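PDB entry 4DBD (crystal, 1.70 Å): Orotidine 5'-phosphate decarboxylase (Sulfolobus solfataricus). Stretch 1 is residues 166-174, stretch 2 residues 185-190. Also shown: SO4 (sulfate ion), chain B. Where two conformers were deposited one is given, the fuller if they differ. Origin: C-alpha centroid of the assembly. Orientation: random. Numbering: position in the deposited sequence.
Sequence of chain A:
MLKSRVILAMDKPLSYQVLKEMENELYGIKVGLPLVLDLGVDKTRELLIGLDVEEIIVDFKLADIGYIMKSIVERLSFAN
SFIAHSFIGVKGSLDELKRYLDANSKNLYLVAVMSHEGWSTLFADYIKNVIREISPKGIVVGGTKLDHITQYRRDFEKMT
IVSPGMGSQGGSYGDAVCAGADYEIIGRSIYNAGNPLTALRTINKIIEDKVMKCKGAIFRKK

Stretch 1 166-174: MGSQGGSYG
Stretch 2 185-190: IIGRSI

Stretch 1 is a loop with no regular helix or strand. Stretch 2 runs from the end of a strand, Ile-185 and Ile-186, through Gly-187 into a helix that starts at Arg-188. Gly-187 is the N-cap residue, and Ile-190 N donates to Gly-187 O at 2.8 Å. The two stretches bury 345 Å². The register is set by two CA pairs: Met-166 CA lies 5.7 Å from Ile-186 CA, and Gly-167 CA lies 5.6 Å from Ser-189 CA. The path from Met-166 to Gly-167 runs in the same sense as that from Ile-186 to Ser-189.

The loop folds back on itself after Met-166. Gly-167 N donates to Gly-171 O at 2.6 Å, and Gly-170 N makes a weak bond to Gly-167 O at 3.3 Å. Gly-167 has phi/psi 97/-100 and Gly-170 has 125/-34, both angles that call for glycine. Gly-174, at 98/-14, caps the next helix.

Arg-188 covers the most surface. Its backbone is helical, -54/-39, and its CA-to-CB bond points toward stretch 1. The side chain is m, t, m, with chi4 at -176°. Ser-168, chi1 t, places OG over one face of the guanidinium, 3.6 Å from Arg-188 CZ. Gln-169 CG lies 3.9 Å from Arg-188 NH2.

A sulfate ion, probably from the crystallisation liquor, links the two stretches here. Its O2 accepts from both Arg-188 N and Arg-188 NE, each at 2.8 Å. Its O3 accepts from Arg-188 NH2 at 3.0 Å and from Gln-169 NE2 at 2.9 Å. Gly-187 N donates to sulfate O4 at 2.8 Å. The anion thus joins the positive guanidinium to the helix N-terminus and to the Gln-169 amide. Gln-169 reaches it with chi1 m, chi2 t and chi3 62°. A CB on Gly-187 would clash with O2.

Met-166 is buried, with phi/psi -88/135 and all three chi angles m. Its CB starts toward stretch 2 and meets Ile-186 CG1 at 4.0 Å, an apolar contact. The side-chain end then leads away. Met-166 N is 4.0 Å from Ile-185 O, too far for a hydrogen bond, and has no polar partner.

Ser-189, chi1 m, also points toward the loop. Its OG lies 3.2 Å from Gly-167 CA, and an ideal CB on Gly-167 would come within 1.9 Å of that OG. Ser-189 OG and Tyr-173 OH form a hydrogen bond of 2.7 Å. Either hydroxyl could donate. The OG sits at the tyrosine ring edge, near its plane. Tyr-173 has chi1 m and chi2 -72°, and its CD1 packs 4.2 Å from Ile-186 CD1.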

ATOM      1  N   MET A 166      -1.291  18.469  -7.125  1.00 29.80           N
ATOM      2  CA  MET A 166      -1.718  19.842  -7.412  1.00 31.31           C
ATOM      3  C   MET A 166      -2.016  20.582  -6.106  1.00 29.62           C
ATOM      4  O   MET A 166      -2.667  20.029  -5.200  1.00 32.49           O
ATOM      5  CB  MET A 166      -2.952  19.876  -8.333  1.00 26.77           C
ATOM      6  CG  MET A 166      -2.891  18.943  -9.527  1.00 37.99           C
ATOM      7  SD  MET A 166      -1.326  19.015 -10.423  1.00 39.89           S
ATOM      8  CE  MET A 166      -1.441  20.576 -11.316  1.00 28.70           C
ATOM      9  N   GLY A 167      -1.528  21.819  -6.016  1.00 30.15           N
ATOM     10  CA  GLY A 167      -1.711  22.635  -4.832  1.00 25.49           C
ATOM     11  C   GLY A 167      -0.535  22.618  -3.867  1.00 35.96           C
ATOM     12  O   GLY A 167       0.463  23.319  -4.070  1.00 44.71           O
ATOM     13  N   SER A 168      -0.652  21.814  -2.810  0.69 34.36           N
ATOM     14  CA  SER A 168       0.349  21.779  -1.739  0.69 37.11           C
ATOM     15  C   SER A 168       1.696  21.221  -2.201  0.69 36.21           C
ATOM     16  O   SER A 168       2.745  21.760  -1.866  0.69 36.47           O
ATOM     17  CB  SER A 168      -0.179  20.973  -0.542  0.69 32.08           C
ATOM     18  OG  SER A 168       0.767  20.920   0.514  0.69 32.68           O
ATOM     19  N   GLN A 169       1.664  20.133  -2.966  1.00 35.18           N
ATOM     20  CA  GLN A 169       2.896  19.481  -3.408  1.00 38.76           C
ATOM     21  C   GLN A 169       3.606  20.241  -4.524  1.00 35.81           C
ATOM     22  O   GLN A 169       4.692  19.837  -4.954  1.00 35.46           O
ATOM     23  CB  GLN A 169       2.622  18.045  -3.864  1.00 33.79           C
ATOM     24  CG  GLN A 169       2.144  17.115  -2.765  1.00 36.19           C
ATOM     25  CD  GLN A 169       1.879  15.714  -3.274  1.00 36.29           C
ATOM     26  OE1 GLN A 169       2.791  15.031  -3.753  1.00 29.26           O
ATOM     27  NE2 GLN A 169       0.620  15.277  -3.182  1.00 30.34           N
ATOM     28  N   GLY A 170       2.986  21.327  -4.994  1.00 41.41           N
ATOM     29  CA  GLY A 170       3.596  22.188  -5.997  1.00 34.75           C
ATOM     30  C   GLY A 170       2.776  22.440  -7.257  1.00 33.49           C
ATOM     31  O   GLY A 170       2.844  23.525  -7.851  1.00 25.36           O
ATOM     32  N   GLY A 171       2.007  21.443  -7.682  1.00 33.13           N
ATOM     33  CA  GLY A 171       1.231  21.572  -8.906  1.00 37.91           C
ATOM     34  C   GLY A 171       0.332  22.803  -8.939  1.00 31.85           C
ATOM     35  O   GLY A 171      -0.558  22.963  -8.082  1.00 30.94           O
ATOM     36  N   SER A 172       0.573  23.674  -9.924  1.00 32.94           N
ATOM     37  CA  SER A 172      -0.278  24.844 -10.173  1.00 29.37           C
ATOM     38  C   SER A 172      -1.551  24.408 -10.894  1.00 22.97           C
ATOM     39  O   SER A 172      -1.477  23.798 -11.951  1.00 23.15           O
ATOM     40  CB  SER A 172       0.465  25.869 -11.020  1.00 28.51           C
ATOM     41  OG  SER A 172      -0.367  26.978 -11.325  1.00 39.48           O
ATOM     42  N   TYR A 173      -2.716  24.733 -10.328  1.00 22.06           N
ATOM     43  CA  TYR A 173      -3.978  24.146 -10.790  1.00 20.16           C
ATOM     44  C   TYR A 173      -4.206  24.280 -12.284  1.00 18.23           C
ATOM     45  O   TYR A 173      -4.178  25.391 -12.828  1.00 18.33           O
ATOM     46  CB  TYR A 173      -5.174  24.733 -10.034  1.00 17.66           C
ATOM     47  CG  TYR A 173      -4.932  24.805  -8.557  1.00 17.36           C
ATOM     48  CD1 TYR A 173      -4.915  23.651  -7.780  1.00 20.63           C
ATOM     49  CD2 TYR A 173      -4.700  26.019  -7.936  1.00 21.03           C
ATOM     50  CE1 TYR A 173      -4.682  23.714  -6.424  1.00 26.42           C
ATOM     51  CE2 TYR A 173      -4.471  26.093  -6.577  1.00 21.44           C
ATOM     52  CZ  TYR A 173      -4.459  24.947  -5.829  1.00 20.36           C
ATOM     53  OH  TYR A 173      -4.226  25.020  -4.475  1.00 29.26           O
ATOM     54  N   GLY A 174      -4.454  23.146 -12.933  1.00 16.79           N
ATOM     55  CA  GLY A 174      -4.765  23.111 -14.347  1.00 20.69           C
ATOM     56  C   GLY A 174      -3.572  22.770 -15.217  1.00 18.81           C
ATOM     57  O   GLY A 174      -3.735  22.443 -16.393  1.00 20.95           O
ATOM     58  N   ILE A 185      -6.047  15.396  -9.248  1.00 18.58           N
ATOM     59  CA  ILE A 185      -6.351  14.959  -7.896  1.00 18.81           C
ATOM     60  C   ILE A 185      -5.860  16.001  -6.916  1.00 21.87           C
ATOM     61  O   ILE A 185      -4.675  16.332  -6.886  1.00 19.50           O
ATOM     62  CB  ILE A 185      -5.667  13.635  -7.595  1.00 14.79           C
ATOM     63  CG1 ILE A 185      -6.262  12.551  -8.495  1.00 17.70           C
ATOM     64  CG2 ILE A 185      -5.826  13.280  -6.113  1.00 21.29           C
ATOM     65  CD1 ILE A 185      -5.408  11.323  -8.644  1.00 20.11           C
ATOM     66  N   ILE A 186      -6.782  16.506  -6.112  1.00 16.46           N
ATOM     67  CA  ILE A 186      -6.514  17.613  -5.212  1.00 17.39           C
ATOM     68  C   ILE A 186      -7.041  17.284  -3.825  1.00 20.99           C
ATOM     69  O   ILE A 186      -8.208  16.904  -3.657  1.00 17.05           O
ATOM     70  CB  ILE A 186      -7.151  18.909  -5.753  1.00 19.20           C
ATOM     71  CG1 ILE A 186      -6.708  19.123  -7.203  1.00 21.07           C
ATOM     72  CG2 ILE A 186      -6.771  20.103  -4.881  1.00 23.48           C
ATOM     73  CD1 ILE A 186      -7.372  20.284  -7.903  1.00 24.33           C
ATOM     74  N   GLY A 187      -6.166  17.405  -2.835  1.00 17.09           N
ATOM     75  CA  GLY A 187      -6.505  17.070  -1.468  1.00 16.77           C
ATOM     76  C   GLY A 187      -6.520  18.290  -0.575  1.00 17.57           C
ATOM     77  O   GLY A 187      -7.532  18.981  -0.480  1.00 17.19           O
ATOM     78  N   ARG A 188      -5.380  18.573   0.055  1.00 15.09           N
ATOM     79  CA  ARG A 188      -5.294  19.610   1.089  1.00 20.01           C
ATOM     80  C   ARG A 188      -5.804  20.978   0.644  1.00 19.39           C
ATOM     81  O   ARG A 188      -6.425  21.695   1.433  1.00 21.20           O
ATOM     82  CB  ARG A 188      -3.852  19.737   1.603  1.00 21.02           C
ATOM     83  CG  ARG A 188      -3.484  18.680   2.638  1.00 27.29           C
ATOM     84  CD  ARG A 188      -2.000  18.643   2.882  1.00 27.15           C
ATOM     85  NE  ARG A 188      -1.310  17.912   1.825  1.00 28.27           N
ATOM     86  CZ  ARG A 188      -0.007  17.656   1.831  1.00 29.92           C
ATOM     87  NH1 ARG A 188       0.737  18.081   2.845  1.00 26.62           N
ATOM     88  NH2 ARG A 188       0.543  16.970   0.829  1.00 25.10           N
ATOM     89  N   SER A 189      -5.521  21.343  -0.601  1.00 19.98           N
ATOM     90  CA  SER A 189      -5.984  22.614  -1.155  1.00 21.87           C
ATOM     91  C   SER A 189      -7.490  22.809  -0.934  1.00 23.70           C
ATOM     92  O   SER A 189      -7.967  23.930  -0.793  1.00 24.19           O
ATOM     93  CB  SER A 189      -5.657  22.691  -2.644  1.00 19.29           C
ATOM     94  OG  SER A 189      -4.259  22.820  -2.847  1.00 37.70           O
ATOM     95  N   ILE A 190      -8.237  21.709  -0.891  1.00 21.45           N
ATOM     96  CA  ILE A 190      -9.682  21.781  -0.681  1.00 16.23           C
ATOM     97  C   ILE A 190     -10.072  21.470   0.758  1.00 21.80           C
ATOM     98  O   ILE A 190     -10.716  22.295   1.426  1.00 22.51           O
ATOM     99  CB  ILE A 190     -10.424  20.815  -1.642  1.00 15.78           C
ATOM    100  CG1 ILE A 190     -10.265  21.303  -3.097  1.00 19.22           C
ATOM    101  CG2 ILE A 190     -11.895  20.659  -1.232  1.00 15.66           C
ATOM    102  CD1 ILE A 190     -10.441  20.239  -4.148  1.00 19.55           C
TER
HETATM  103  S   SO4 B 301      -2.662  16.601  -1.503  0.69 23.19           S
HETATM  104  O1  SO4 B 301      -2.918  15.175  -1.725  0.69 25.35           O
HETATM  105  O2  SO4 B 301      -3.095  16.978  -0.167  0.69 18.71           O
HETATM  106  O3  SO4 B 301      -1.223  16.866  -1.619  0.69 25.33           O
HETATM  107  O4  SO4 B 301      -3.383  17.382  -2.509  0.69 25.20           O